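Local coordinates for genome polyprotein (Rhinovirus C, PDB 6KU8) that probably cleaves the viral polyprotein as a 3C cysteine protease of chymotrypsin-like fold, captured here with the inhibitor rupintrivir, at residues R55-L60 with L78-N83; G120-Y125 with R137-N142. All blocks are in the same frame, centred on the assembly; numbering follows the deposited sequence.

Contact 1: R55-L60 with L78-N83; sequences REVRVL and LWLDQN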
loop_
_atom_site.group_PDB
_atom_site.type_symbol
_atom_site.label_atom_id
_atom_site.label_comp_id
_atom_site.label_asym_id
_atom_site.label_seq_id
_atom_site.Cartn_x
_atom_site.Cartn_y
_atom_site.Cartn_z
ATOM N N ARG A 55 5.929 -18.261 -2.664
ATOM C CA ARG A 55 4.999 -19.385 -2.658
ATOM C C ARG A 55 3.658 -18.965 -3.241
ATOM O O ARG A 55 3.227 -17.821 -3.075
ATOM C CB ARG A 55 4.783 -19.922 -1.239
ATOM C CG ARG A 55 6.019 -20.518 -0.581
ATOM C CD ARG A 55 5.854 -20.526 0.923
ATOM N NE ARG A 55 4.448 -20.602 1.312
ATOM C CZ ARG A 55 3.654 -19.550 1.527
ATOM N NH1 ARG A 55 4.117 -18.304 1.382
ATOM N NH2 ARG A 55 2.386 -19.745 1.875
ATOM N N GLU A 56 2.977 -19.905 -3.902
ATOM C CA GLU A 56 1.652 -19.613 -4.442
ATOM C C GLU A 56 0.622 -19.646 -3.324
ATOM O O GLU A 56 0.534 -20.619 -2.572
ATOM C CB GLU A 56 1.258 -20.594 -5.549
ATOM C CG GLU A 56 2.160 -20.545 -6.779
ATOM C CD GLU A 56 2.195 -19.173 -7.428
ATOM O OE1 GLU A 56 1.140 -18.699 -7.912
ATOM O OE2 GLU A 56 3.282 -18.561 -7.434
ATOM N N VAL A 57 -0.148 -18.569 -3.210
ATOM C CA VAL A 57 -1.209 -18.443 -2.222
ATOM C C VAL A 57 -2.518 -18.203 -2.966
ATOM O O VAL A 57 -2.602 -17.299 -3.807
ATOM C CB VAL A 57 -0.923 -17.299 -1.230
ATOM C CG1 VAL A 57 -2.076 -17.152 -0.241
ATOM C CG2 VAL A 57 0.418 -17.539 -0.503
ATOM N N ARG A 58 -3.537 -19.005 -2.652
ATOM C CA ARG A 58 -4.834 -18.845 -3.295
ATOM C C ARG A 58 -5.563 -17.629 -2.744
ATOM O O ARG A 58 -5.640 -17.437 -1.523
ATOM C CB ARG A 58 -5.690 -20.098 -3.102
ATOM C CG ARG A 58 -7.125 -19.906 -3.574
ATOM C CD ARG A 58 -7.798 -21.229 -3.913
ATOM N NE ARG A 58 -8.211 -21.966 -2.728
ATOM C CZ ARG A 58 -9.469 -22.302 -2.472
ATOM N NH1 ARG A 58 -10.425 -21.974 -3.332
ATOM N NH2 ARG A 58 -9.768 -22.978 -1.371
ATOM N N VAL A 59 -6.100 -16.810 -3.648
ATOM C CA VAL A 59 -6.911 -15.646 -3.289
ATOM C C VAL A 59 -8.372 -16.084 -3.217
ATOM O O VAL A 59 -8.968 -16.442 -4.233
ATOM C CB VAL A 59 -6.741 -14.500 -4.292
ATOM C CG1 VAL A 59 -7.730 -13.360 -3.981
ATOM C CG2 VAL A 59 -5.309 -13.978 -4.268
ATOM N N LEU A 60 -8.959 -16.027 -2.020
ATOM C CA LEU A 60 -10.359 -16.412 -1.866
ATOM C C LEU A 60 -11.286 -15.366 -2.471
ATOM O O LEU A 60 -12.303 -15.707 -3.085
ATOM C CB LEU A 60 -10.688 -16.625 -0.393
ATOM C CG LEU A 60 -9.937 -17.744 0.332
ATOM C CD1 LEU A 60 -10.205 -17.661 1.829
ATOM C CD2 LEU A 60 -10.306 -19.116 -0.226
ATOM N N LEU A 78 -6.969 -8.186 -0.922
ATOM C CA LEU A 78 -6.911 -9.626 -1.143
ATOM C C LEU A 78 -7.319 -10.332 0.138
ATOM O O LEU A 78 -6.794 -10.023 1.214
ATOM C CB LEU A 78 -5.518 -10.093 -1.558
ATOM C CG LEU A 78 -4.833 -9.397 -2.729
ATOM C CD1 LEU A 78 -3.437 -9.984 -2.897
ATOM C CD2 LEU A 78 -5.672 -9.532 -3.994
ATOM N N TRP A 79 -8.261 -11.260 0.030
ATOM C CA TRP A 79 -8.582 -12.161 1.133
ATOM C C TRP A 79 -7.926 -13.491 0.789
ATOM O O TRP A 79 -8.288 -14.134 -0.203
ATOM C CB TRP A 79 -10.089 -12.303 1.336
ATOM C CG TRP A 79 -10.803 -11.003 1.619
ATOM C CD1 TRP A 79 -11.221 -10.082 0.701
ATOM C CD2 TRP A 79 -11.212 -10.504 2.902
ATOM N NE1 TRP A 79 -11.846 -9.034 1.331
ATOM C CE2 TRP A 79 -11.857 -9.271 2.682
ATOM C CE3 TRP A 79 -11.093 -10.980 4.209
ATOM C CZ2 TRP A 79 -12.388 -8.510 3.724
ATOM C CZ3 TRP A 79 -11.615 -10.219 5.248
ATOM C CH2 TRP A 79 -12.256 -8.996 4.999
ATOM N N LEU A 80 -6.950 -13.884 1.597
ATOM C CA LEU A 80 -6.013 -14.950 1.276
ATOM C C LEU A 80 -6.375 -16.252 1.974
ATOM O O LEU A 80 -6.863 -16.258 3.105
ATOM C CB LEU A 80 -4.597 -14.535 1.678
ATOM C CG LEU A 80 -4.163 -13.222 1.029
ATOM C CD1 LEU A 80 -2.874 -12.701 1.670
ATOM C CD2 LEU A 80 -3.955 -13.454 -0.447
ATOM N N ASP A 81 -6.104 -17.363 1.290
ATOM C CA ASP A 81 -6.377 -18.693 1.837
ATOM C C ASP A 81 -5.164 -19.154 2.640
ATOM O O ASP A 81 -4.328 -19.931 2.181
ATOM C CB ASP A 81 -6.724 -19.668 0.720
ATOM C CG ASP A 81 -7.245 -20.995 1.250
ATOM O OD1 ASP A 81 -7.682 -21.043 2.421
ATOM O OD2 ASP A 81 -7.214 -21.983 0.500
ATOM N N GLN A 82 -5.077 -18.652 3.869
ATOM C CA GLN A 82 -3.951 -18.906 4.759
ATOM C C GLN A 82 -4.487 -19.076 6.171
ATOM O O GLN A 82 -5.572 -18.586 6.503
ATOM C CB GLN A 82 -2.923 -17.754 4.740
ATOM C CG GLN A 82 -3.426 -16.512 5.485
ATOM C CD GLN A 82 -2.571 -15.262 5.295
ATOM O OE1 GLN A 82 -1.778 -15.164 4.353
ATOM N NE2 GLN A 82 -2.752 -14.285 6.192
ATOM N N ASN A 83 -3.710 -19.781 7.003
ATOM C CA ASN A 83 -4.032 -19.929 8.418
ATOM C C ASN A 83 -3.603 -18.715 9.225
ATOM O O ASN A 83 -4.256 -18.367 10.210
ATOM C CB ASN A 83 -3.356 -21.182 8.993
ATOM C CG ASN A 83 -3.734 -21.440 10.443
ATOM O OD1 ASN A 83 -4.909 -21.555 10.777
ATOM N ND2 ASN A 83 -2.738 -21.553 11.307
HETATM O O HOH W 1 -3.256 -20.759 -0.336
HETATM O O HOH W 2 -7.603 -24.394 0.822
#
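In the six-stranded antiparallel barrel of this chymotrypsin-like protease, strand 55-66 pairs with the end of strand 75-80, and Val59 faces Leu80 as a non-hydrogen-bonded pair. Two backbone bonds hold the register. Asp81 N donates to Arg58 O at 2.9 Å, and Leu60 N donates to Trp79 O at 2.7 Å. The chain then swings away through an inverse gamma turn centred on Asp81. A water bridges the gap there, accepting from Arg58 N and donating to Asp81 O.

Val57, Val59 and Leu80 form the apolar side. Leu80 CD2 sits 4.1 Å from Val59 CG2, and Leu80 CB is as far from Val57 CG1. Ile52 and Val50 of strand 49-52 continue this layer.

The outer side carries a salt bridge. Asp81 CG stands anti to its backbone N (chi1 -170°), and Asp81 OD2 lies 3.3 Å from Arg58 NH2. Arg58 NE is 3.4 Å from Asp81 OD2. Both N-H bonds are weak and bent, at 135°, and the guanidinium and carboxylate planes stand 81° apart. A second water donates to Asp81 OD2 and lies in plane at the guanidinium edge. Leu60 CD2 rests over the centre of one guanidinium face and also touches Asp81 CB at 3.7 Å.

Arg58, Leu60 and Asp81 are all exposed. The long, bent ionic bonds share OD2 with water, so the salt bridge is probably a modest addition to the backbone pairing.

Contact 2: G120-Y125 with R137-N142; sequences GTVIPY and RLLKYN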
loop_
_atom_site.group_PDB
_atom_site.type_symbol
_atom_site.label_atom_id
_atom_site.label_comp_id
_atom_site.label_asym_id
_atom_site.label_seq_id
_atom_site.Cartn_x
_atom_site.Cartn_y
_atom_site.Cartn_z
ATOM N N GLY A 120 8.693 13.078 4.269
ATOM C CA GLY A 120 8.294 14.390 4.727
ATOM C C GLY A 120 6.796 14.544 4.865
ATOM O O GLY A 120 6.103 13.626 5.317
ATOM N N THR A 121 6.285 15.704 4.473
ATOM C CA THR A 121 4.867 16.001 4.618
ATOM C C THR A 121 4.067 15.320 3.516
ATOM O O THR A 121 4.484 15.277 2.352
ATOM C CB THR A 121 4.626 17.512 4.581
ATOM O OG1 THR A 121 5.286 18.115 5.692
ATOM C CG2 THR A 121 3.136 17.841 4.652
ATOM N N VAL A 122 2.923 14.768 3.901
ATOM C CA VAL A 122 2.021 14.081 2.997
ATOM C C VAL A 122 0.718 14.870 2.994
ATOM O O VAL A 122 0.133 15.105 4.059
ATOM C CB VAL A 122 1.805 12.621 3.437
ATOM C CG1 VAL A 122 0.684 11.969 2.650
ATOM C CG2 VAL A 122 3.122 11.816 3.375
ATOM N N ILE A 123 0.260 15.272 1.812
ATOM C CA ILE A 123 -0.918 16.132 1.711
ATOM C C ILE A 123 -1.986 15.491 0.837
ATOM O O ILE A 123 -1.668 14.925 -0.222
ATOM C CB ILE A 123 -0.558 17.525 1.158
ATOM C CG1 ILE A 123 -0.199 17.417 -0.326
ATOM C CG2 ILE A 123 0.564 18.158 1.973
ATOM C CD1 ILE A 123 0.128 18.737 -1.008
ATOM N N PRO A 124 -3.263 15.582 1.211
ATOM C CA PRO A 124 -4.316 15.117 0.306
ATOM C C PRO A 124 -4.231 15.888 -0.997
ATOM O O PRO A 124 -4.070 17.109 -1.008
ATOM C CB PRO A 124 -5.613 15.416 1.071
ATOM C CG PRO A 124 -5.192 15.370 2.520
ATOM C CD PRO A 124 -3.811 16.020 2.507
ATOM N N TYR A 125 -4.304 15.160 -2.101
ATOM C CA TYR A 125 -4.050 15.768 -3.393
ATOM C C TYR A 125 -5.145 15.514 -4.414
ATOM O O TYR A 125 -5.166 16.187 -5.449
ATOM C CB TYR A 125 -2.697 15.283 -3.939
ATOM C CG TYR A 125 -2.178 16.103 -5.108
ATOM C CD1 TYR A 125 -1.681 17.388 -4.920
ATOM C CD2 TYR A 125 -2.174 15.579 -6.394
ATOM C CE1 TYR A 125 -1.197 18.139 -6.000
ATOM C CE2 TYR A 125 -1.702 16.312 -7.472
ATOM C CZ TYR A 125 -1.219 17.589 -7.271
ATOM O OH TYR A 125 -0.750 18.299 -8.356
ATOM N N ARG A 137 -8.338 9.965 -4.510
ATOM C CA ARG A 137 -7.978 9.873 -3.093
ATOM C C ARG A 137 -6.481 9.660 -2.885
ATOM O O ARG A 137 -6.062 8.928 -1.984
ATOM C CB ARG A 137 -8.773 8.769 -2.402
ATOM C CG ARG A 137 -10.301 8.963 -2.484
ATOM C CD ARG A 137 -11.052 7.843 -1.782
ATOM N NE ARG A 137 -12.491 8.090 -1.769
ATOM C CZ ARG A 137 -13.416 7.176 -1.495
ATOM N NH1 ARG A 137 -13.064 5.935 -1.187
ATOM N NH2 ARG A 137 -14.704 7.509 -1.543
ATOM N N LEU A 138 -5.664 10.311 -3.708
ATOM C CA LEU A 138 -4.215 10.214 -3.578
ATOM C C LEU A 138 -3.694 11.220 -2.562
ATOM O O LEU A 138 -4.217 12.333 -2.452
ATOM C CB LEU A 138 -3.536 10.454 -4.924
ATOM C CG LEU A 138 -3.705 9.309 -5.918
ATOM C CD1 LEU A 138 -3.161 9.758 -7.266
ATOM C CD2 LEU A 138 -2.985 8.062 -5.398
ATOM N N LEU A 139 -2.667 10.810 -1.816
ATOM C CA LEU A 139 -1.848 11.697 -1.000
ATOM C C LEU A 139 -0.512 11.887 -1.724
ATOM O O LEU A 139 0.004 10.941 -2.326
ATOM C CB LEU A 139 -1.631 11.110 0.403
ATOM C CG LEU A 139 -2.863 10.577 1.150
ATOM C CD1 LEU A 139 -2.495 9.969 2.513
ATOM C CD2 LEU A 139 -3.893 11.685 1.287
ATOM N N LYS A 140 0.028 13.111 -1.708
ATOM C CA LYS A 140 1.250 13.404 -2.453
ATOM C C LYS A 140 2.378 13.785 -1.504
ATOM O O LYS A 140 2.152 14.436 -0.478
ATOM C CB LYS A 140 1.034 14.529 -3.479
ATOM C CG LYS A 140 2.228 14.724 -4.447
ATOM C CD LYS A 140 2.861 16.105 -4.388
ATOM C CE LYS A 140 2.685 16.788 -3.062
ATOM N NZ LYS A 140 3.036 18.242 -3.123
ATOM N N TYR A 141 3.603 13.359 -1.844
ATOM C CA TYR A 141 4.775 13.721 -1.059
ATOM C C TYR A 141 5.889 14.162 -2.001
ATOM O O TYR A 141 6.061 13.597 -3.088
ATOM C CB TYR A 141 5.250 12.560 -0.138
ATOM C CG TYR A 141 4.777 11.181 -0.582
ATOM C CD1 TYR A 141 5.634 10.290 -1.213
ATOM C CD2 TYR A 141 3.466 10.783 -0.371
ATOM C CE1 TYR A 141 5.186 9.032 -1.631
ATOM C CE2 TYR A 141 3.010 9.548 -0.790
ATOM C CZ TYR A 141 3.871 8.678 -1.416
ATOM O OH TYR A 141 3.413 7.447 -1.817
ATOM N N ASN A 142 6.628 15.193 -1.585
ATOM C CA ASN A 142 7.736 15.735 -2.379
ATOM C C ASN A 142 8.987 14.899 -2.122
ATOM O O ASN A 142 9.907 15.296 -1.409
ATOM C CB ASN A 142 7.971 17.205 -2.048
ATOM C CG ASN A 142 6.758 18.075 -2.361
ATOM O OD1 ASN A 142 6.098 17.892 -3.387
ATOM N ND2 ASN A 142 6.454 19.018 -1.478
HETATM O O HOH W 3 6.829 15.752 1.263
#
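In the second sheet of the chymotrypsin-like fold, the Tyr125 and Tyr141 rings are each met obliquely across the contact, Tyr125 by Lys140 CB and Tyr141 by Val122 CG2. Lys140 CB lies 3.9 Å from Tyr125 CG, and Val122 CG2 lies 3.9 Å from Tyr141 CD2. The Tyr141 hydroxyl is hydrogen-bonded to His164 ND1. The side chain of Tyr141 lies about 7 Å from bound rupintrivir.

The two strands, 115-130 and 138-141, are antiparallel neighbours. Ile123 and Lys140 form a hydrogen-bonded pair: Lys140 N donates to Ile123 O at 2.9 Å, and Ile123 N donates back to Lys140 O. Tyr125 N bonds to Leu138 O. Beyond the pairing, one water donates to Thr121 O and accepts from Asn142 N.

Val122, Pro124, Leu139 and Tyr141 line one side of the sheet. Val122 CG1 presses on Leu139 CB at 3.3 Å, tighter than usual for two carbons. Leu139 CD2 reaches Pro124 CA at 3.6 Å. Ile154 of strand 153-156 packs on Val122 and Tyr141.

Ile123 and Lys140 lie side by side on the other side, pointing the same way. Ile123 CG1 stands between its backbone N and carbonyl carbon (chi1 71°), and Ile123 CD1 lies 3.6 Å from Lys140 NZ. Lys140 NZ donates to Asn142 OD1 at 3.1 Å, tilted 33° from the plane of the amide carbonyl.

Contact 1 joins strands of the first barrel, and contact 2 joins strands of the second sheet. They share no strand. They lie on opposite sides of the chain's centre, with centres 31 Å apart and nearest atoms about 15 Å apart. Both are partly buried antiparallel pairings. Each has an apolar side; the other side is ionic in contact 1 and mixed in contact 2. Contact 1 lies at a strand end, with an exposed salt bridge between the two segments. In contact 2 the lysine bonds within its own segment, while its chain packs on isoleucine and tyrosine across the strands. The Tyr141 side chain of contact 2 comes within about 7 Å of the inhibitor, without touching.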